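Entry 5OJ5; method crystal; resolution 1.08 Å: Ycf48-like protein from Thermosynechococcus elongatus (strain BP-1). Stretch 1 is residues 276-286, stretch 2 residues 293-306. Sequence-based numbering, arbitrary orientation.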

# COMPACT_ATOMS: atom_id res chain seq x y z
N ALA A 276 -7.42 3.80 -4.51
CA ALA A 276 -6.32 4.48 -5.17
C ALA A 276 -6.78 5.15 -6.44
O ALA A 276 -7.67 4.65 -7.13
CB ALA A 276 -5.17 3.52 -5.49
N TYR A 277 -6.14 6.25 -6.77
CA TYR A 277 -6.44 7.03 -7.96
C TYR A 277 -5.52 6.64 -9.12
O TYR A 277 -4.29 6.63 -8.97
CB TYR A 277 -6.27 8.52 -7.70
CG TYR A 277 -7.30 9.13 -6.78
CD1 TYR A 277 -8.25 10.00 -7.28
CD2 TYR A 277 -7.33 8.83 -5.40
CE1 TYR A 277 -9.20 10.57 -6.45
CE2 TYR A 277 -8.30 9.40 -4.57
CZ TYR A 277 -9.22 10.26 -5.10
OH TYR A 277 -10.15 10.81 -4.24
N ARG A 278 -6.09 6.34 -10.27
CA ARG A 278 -5.29 6.20 -11.48
C ARG A 278 -5.00 7.57 -12.09
O ARG A 278 -3.92 7.78 -12.67
CB ARG A 278 -6.02 5.30 -12.50
CG ARG A 278 -5.13 4.99 -13.69
CD ARG A 278 -5.82 4.07 -14.69
NE ARG A 278 -6.94 4.69 -15.38
CZ ARG A 278 -6.82 5.48 -16.45
NH1 ARG A 278 -5.62 5.70 -16.97
NH2 ARG A 278 -7.91 5.98 -17.00
N THR A 279 -5.98 8.48 -12.02
CA THR A 279 -5.89 9.83 -12.53
C THR A 279 -6.61 10.69 -11.50
O THR A 279 -7.23 10.16 -10.58
CB THR A 279 -6.62 9.97 -13.88
OG1 THR A 279 -8.01 9.81 -13.65
CG2 THR A 279 -6.08 8.97 -14.90
N PRO A 280 -6.62 12.01 -11.65
CA PRO A 280 -7.34 12.82 -10.66
C PRO A 280 -8.82 12.50 -10.56
O PRO A 280 -9.38 12.67 -9.47
CB PRO A 280 -7.10 14.27 -11.13
CG PRO A 280 -5.78 14.22 -11.82
CD PRO A 280 -5.72 12.84 -12.47
N ASN A 281 -9.48 12.03 -11.63
CA ASN A 281 -10.91 11.75 -11.56
C ASN A 281 -11.27 10.27 -11.50
O ASN A 281 -12.41 9.93 -11.17
CB ASN A 281 -11.60 12.35 -12.80
CG ASN A 281 -11.52 13.85 -12.83
OD1 ASN A 281 -11.54 14.51 -11.79
ND2 ASN A 281 -11.42 14.40 -14.02
N GLU A 282 -10.34 9.37 -11.83
CA GLU A 282 -10.65 7.95 -11.88
C GLU A 282 -10.08 7.25 -10.66
O GLU A 282 -8.86 7.20 -10.46
CB GLU A 282 -10.16 7.30 -13.18
CG GLU A 282 -10.61 5.89 -13.26
CD GLU A 282 -10.12 5.19 -14.50
OE1 GLU A 282 -10.35 5.71 -15.61
OE2 GLU A 282 -9.48 4.12 -14.39
N VAL A 283 -10.98 6.72 -9.85
CA VAL A 283 -10.66 6.13 -8.56
C VAL A 283 -11.07 4.68 -8.57
O VAL A 283 -12.13 4.33 -9.10
CB VAL A 283 -11.43 6.83 -7.42
CG1 VAL A 283 -10.73 6.53 -6.09
CG2 VAL A 283 -11.56 8.35 -7.66
N TRP A 284 -10.24 3.81 -8.00
CA TRP A 284 -10.52 2.40 -7.84
C TRP A 284 -10.63 2.07 -6.36
O TRP A 284 -9.90 2.61 -5.52
CB TRP A 284 -9.45 1.56 -8.54
CG TRP A 284 -9.55 1.65 -10.02
CD1 TRP A 284 -9.03 2.63 -10.82
CD2 TRP A 284 -10.32 0.78 -10.87
NE1 TRP A 284 -9.40 2.38 -12.14
CE2 TRP A 284 -10.19 1.26 -12.18
CE3 TRP A 284 -11.08 -0.37 -10.62
CZ2 TRP A 284 -10.79 0.62 -13.28
CZ3 TRP A 284 -11.71 -0.99 -11.70
CH2 TRP A 284 -11.53 -0.50 -13.02
N LEU A 285 -11.53 1.14 -6.04
CA LEU A 285 -11.85 0.75 -4.69
C LEU A 285 -11.91 -0.76 -4.66
O LEU A 285 -12.72 -1.36 -5.36
CB LEU A 285 -13.19 1.41 -4.29
CG LEU A 285 -13.70 1.13 -2.90
CD1 LEU A 285 -12.79 1.70 -1.82
CD2 LEU A 285 -15.08 1.75 -2.77
N ALA A 286 -11.01 -1.36 -3.88
CA ALA A 286 -10.82 -2.80 -3.82
C ALA A 286 -11.28 -3.33 -2.48
O ALA A 286 -11.02 -2.71 -1.45
CB ALA A 286 -9.34 -3.12 -4.01
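Stretch 2 293-306: LCSQDGGQTWQQDV

Stretch 2 enters as a strand, residues 293-295, and lies antiparallel beside strand 283-286 of stretch 1. The N-to-C directions make an angle of 158°, and the axes approach to 4.7 Å. The register pairs Leu285 with Leu293, Trp284 with Cys294 and Val283 with Ser295. Leu293, Cys294 and Ser295 all have extended backbone angles.

Four backbone hydrogen bonds hold the ladder. Leu293 N donates to Leu285 O and Leu285 N to Leu293 O, both at 2.9 Å. Ser295 N reaches Val283 O at 2.8 Å, and Val283 N reaches Ser295 O at 2.9 Å. Trp284 and Cys294 form the non-hydrogen-bonded pair between these rungs, and their CA atoms lie closer, 4.6 Å apart against 5.1 Å for the pairs next to them. CA-H...O contacts add to the ladder: Cys294 CA lies 3.2 Å from Val283 O, and Trp284 CA lies 3.3 Å from Leu293 O.

After Ser295 the chain leaves the strand and turns. Gly298, at phi 78° and psi 17°, brings its N back to Asn281 O, a hydrogen bond of 2.9 Å. Gly299 follows with phi 107°, where a CB would be jammed against the carbonyl O of the residue before. The turn is braced from within: Gly299 N donates to Ser295 OG at 2.8 Å, and Thr301 N to Asp297 OD1 at 2.9 Å. The chain then returns along the far side of strand 293-295, where Cys294 N donates a hydrogen bond to Gln303 O and Gln303 N donates one to Cys294 O, each at 2.9 Å.

On the face that carries Trp284 and Cys294, the indole is a flat floor and the cysteine is the bump on it. Cys294 CB sits 3.6 Å from the centroid of the Trp284 six-membered ring, almost on the ring normal. Cys294 SG covers the same ring, 4.0 Å from that centroid, and also meets Glu282 CG at 3.7 Å. The indole is held from its own stretch, since Trp284 NE1 donates to Glu282 OE2 at 2.8 Å. Glu282 is fixed in turn by a salt bridge, with Arg278 NE 2.8 Å from Glu282 OE2.

The other face carries Val283, Leu285, Leu293 and Ser295. Here the Trp302 ring reaches back to stretch 1. Trp302 CH2 lies 3.9 Å from Val283 CB, and Trp302 CZ3 lies 3.5 Å from Leu285 CB. Leu285 CD2 lies over one face of the Trp302 ring, 4.2 Å from the centroid of the Trp302 six-membered ring. The same Leu285 CD2 meets Leu293 CD1 at 4.3 Å. The other bump is Val283 CG2, which rests against the bare glycine backbone, 3.7 Å from Gly298 C and 3.8 Å from Gly299 N.

A water fills the gap between Tyr277 and the turn, with Tyr277 OH at 2.7 Å and Gly298 O at 2.6 Å from its oxygen. Together the two stretches bury 615 Å².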

# COMPACT_ATOMS: atom_id res chain seq x y z
N LEU A 293 -14.42 -1.73 -7.63
CA LEU A 293 -15.28 -0.70 -8.16
C LEU A 293 -14.42 0.43 -8.71
O LEU A 293 -13.28 0.66 -8.28
CB LEU A 293 -16.18 -0.12 -7.07
CG LEU A 293 -16.97 -1.11 -6.19
CD1 LEU A 293 -17.92 -0.30 -5.27
CD2 LEU A 293 -17.65 -2.21 -6.88
N CYS A 294 -15.02 1.17 -9.66
CA CYS A 294 -14.39 2.33 -10.26
C CYS A 294 -15.35 3.50 -10.26
O CYS A 294 -16.53 3.35 -10.61
CB CYS A 294 -13.94 2.02 -11.68
SG CYS A 294 -13.23 3.37 -12.59
N SER A 295 -14.83 4.66 -9.89
CA SER A 295 -15.54 5.92 -10.05
C SER A 295 -14.81 6.76 -11.08
O SER A 295 -13.57 6.88 -11.03
CB SER A 295 -15.57 6.64 -8.71
OG SER A 295 -16.11 7.96 -8.91
N GLN A 296 -15.55 7.37 -11.99
CA GLN A 296 -14.98 8.24 -13.00
C GLN A 296 -15.27 9.70 -12.70
O GLN A 296 -14.92 10.57 -13.50
CB GLN A 296 -15.47 7.81 -14.41
CG GLN A 296 -14.90 6.43 -14.76
CD GLN A 296 -15.44 5.84 -16.03
OE1 GLN A 296 -14.94 6.12 -17.11
NE2 GLN A 296 -16.42 4.96 -15.91
N ASP A 297 -15.84 9.98 -11.56
CA ASP A 297 -16.19 11.34 -11.15
C ASP A 297 -15.59 11.66 -9.79
O ASP A 297 -16.20 12.35 -8.98
CB ASP A 297 -17.71 11.59 -11.19
CG ASP A 297 -18.53 10.61 -10.36
OD1 ASP A 297 -17.96 9.92 -9.48
OD2 ASP A 297 -19.78 10.53 -10.57
N GLY A 298 -14.42 11.10 -9.50
CA GLY A 298 -13.70 11.48 -8.31
C GLY A 298 -14.22 10.84 -7.03
O GLY A 298 -13.92 11.31 -5.93
N GLY A 299 -15.01 9.79 -7.12
CA GLY A 299 -15.46 9.09 -5.93
C GLY A 299 -16.90 9.31 -5.60
O GLY A 299 -17.38 8.75 -4.61
N GLN A 300 -17.62 10.14 -6.37
CA GLN A 300 -19.02 10.41 -6.06
C GLN A 300 -19.91 9.23 -6.39
O GLN A 300 -20.82 8.89 -5.60
CB GLN A 300 -19.48 11.66 -6.82
CG GLN A 300 -18.88 12.93 -6.24
CD GLN A 300 -19.07 13.02 -4.73
OE1 GLN A 300 -20.20 13.06 -4.23
NE2 GLN A 300 -17.97 13.06 -3.99
N THR A 301 -19.74 8.64 -7.57
CA THR A 301 -20.55 7.51 -7.97
C THR A 301 -19.67 6.41 -8.51
O THR A 301 -18.56 6.65 -9.01
CB THR A 301 -21.60 7.85 -9.02
OG1 THR A 301 -20.98 8.19 -10.25
CG2 THR A 301 -22.46 9.01 -8.55
N TRP A 302 -20.16 5.21 -8.38
CA TRP A 302 -19.34 4.03 -8.57
C TRP A 302 -20.03 3.04 -9.48
O TRP A 302 -21.26 2.91 -9.49
CB TRP A 302 -19.07 3.35 -7.20
CG TRP A 302 -18.24 4.26 -6.31
CD1 TRP A 302 -18.70 5.25 -5.49
CD2 TRP A 302 -16.81 4.27 -6.21
NE1 TRP A 302 -17.63 5.86 -4.88
CE2 TRP A 302 -16.47 5.29 -5.31
CE3 TRP A 302 -15.79 3.54 -6.81
CZ2 TRP A 302 -15.16 5.58 -4.98
CZ3 TRP A 302 -14.48 3.83 -6.49
CH2 TRP A 302 -14.17 4.84 -5.58
N GLN A 303 -19.22 2.30 -10.19
CA GLN A 303 -19.67 1.19 -10.99
C GLN A 303 -18.79 0.00 -10.63
O GLN A 303 -17.65 0.15 -10.18
CB GLN A 303 -19.56 1.52 -12.48
CG GLN A 303 -20.53 2.64 -12.87
CD GLN A 303 -20.56 2.98 -14.35
OE1 GLN A 303 -19.69 2.55 -15.12
NE2 GLN A 303 -21.62 3.70 -14.78
N GLN A 304 -19.33 -1.18 -10.82
CA GLN A 304 -18.63 -2.38 -10.40
C GLN A 304 -17.93 -3.05 -11.59
O GLN A 304 -18.51 -3.16 -12.67
CB GLN A 304 -19.57 -3.40 -9.75
CG GLN A 304 -18.85 -4.64 -9.29
CD GLN A 304 -19.63 -5.44 -8.30
OE1 GLN A 304 -20.85 -5.30 -8.18
NE2 GLN A 304 -18.94 -6.30 -7.58
N ASP A 305 -16.69 -3.51 -11.38
CA ASP A 305 -16.01 -4.36 -12.36
C ASP A 305 -16.47 -5.79 -12.12
O ASP A 305 -15.95 -6.49 -11.25
CB ASP A 305 -14.51 -4.21 -12.21
CG ASP A 305 -13.75 -4.93 -13.29
OD1 ASP A 305 -14.24 -5.92 -13.85
OD2 ASP A 305 -12.59 -4.51 -13.55
N VAL A 306 -17.47 -6.21 -12.89
CA VAL A 306 -18.10 -7.48 -12.58
C VAL A 306 -17.23 -8.65 -12.99
O VAL A 306 -17.40 -9.76 -12.46
CB VAL A 306 -19.53 -7.60 -13.18
CG1 VAL A 306 -20.43 -6.52 -12.53
CG2 VAL A 306 -19.52 -7.51 -14.70
O HOH W 1 -11.72 12.66 -5.42
O HOH W 2 -11.88 7.63 -16.48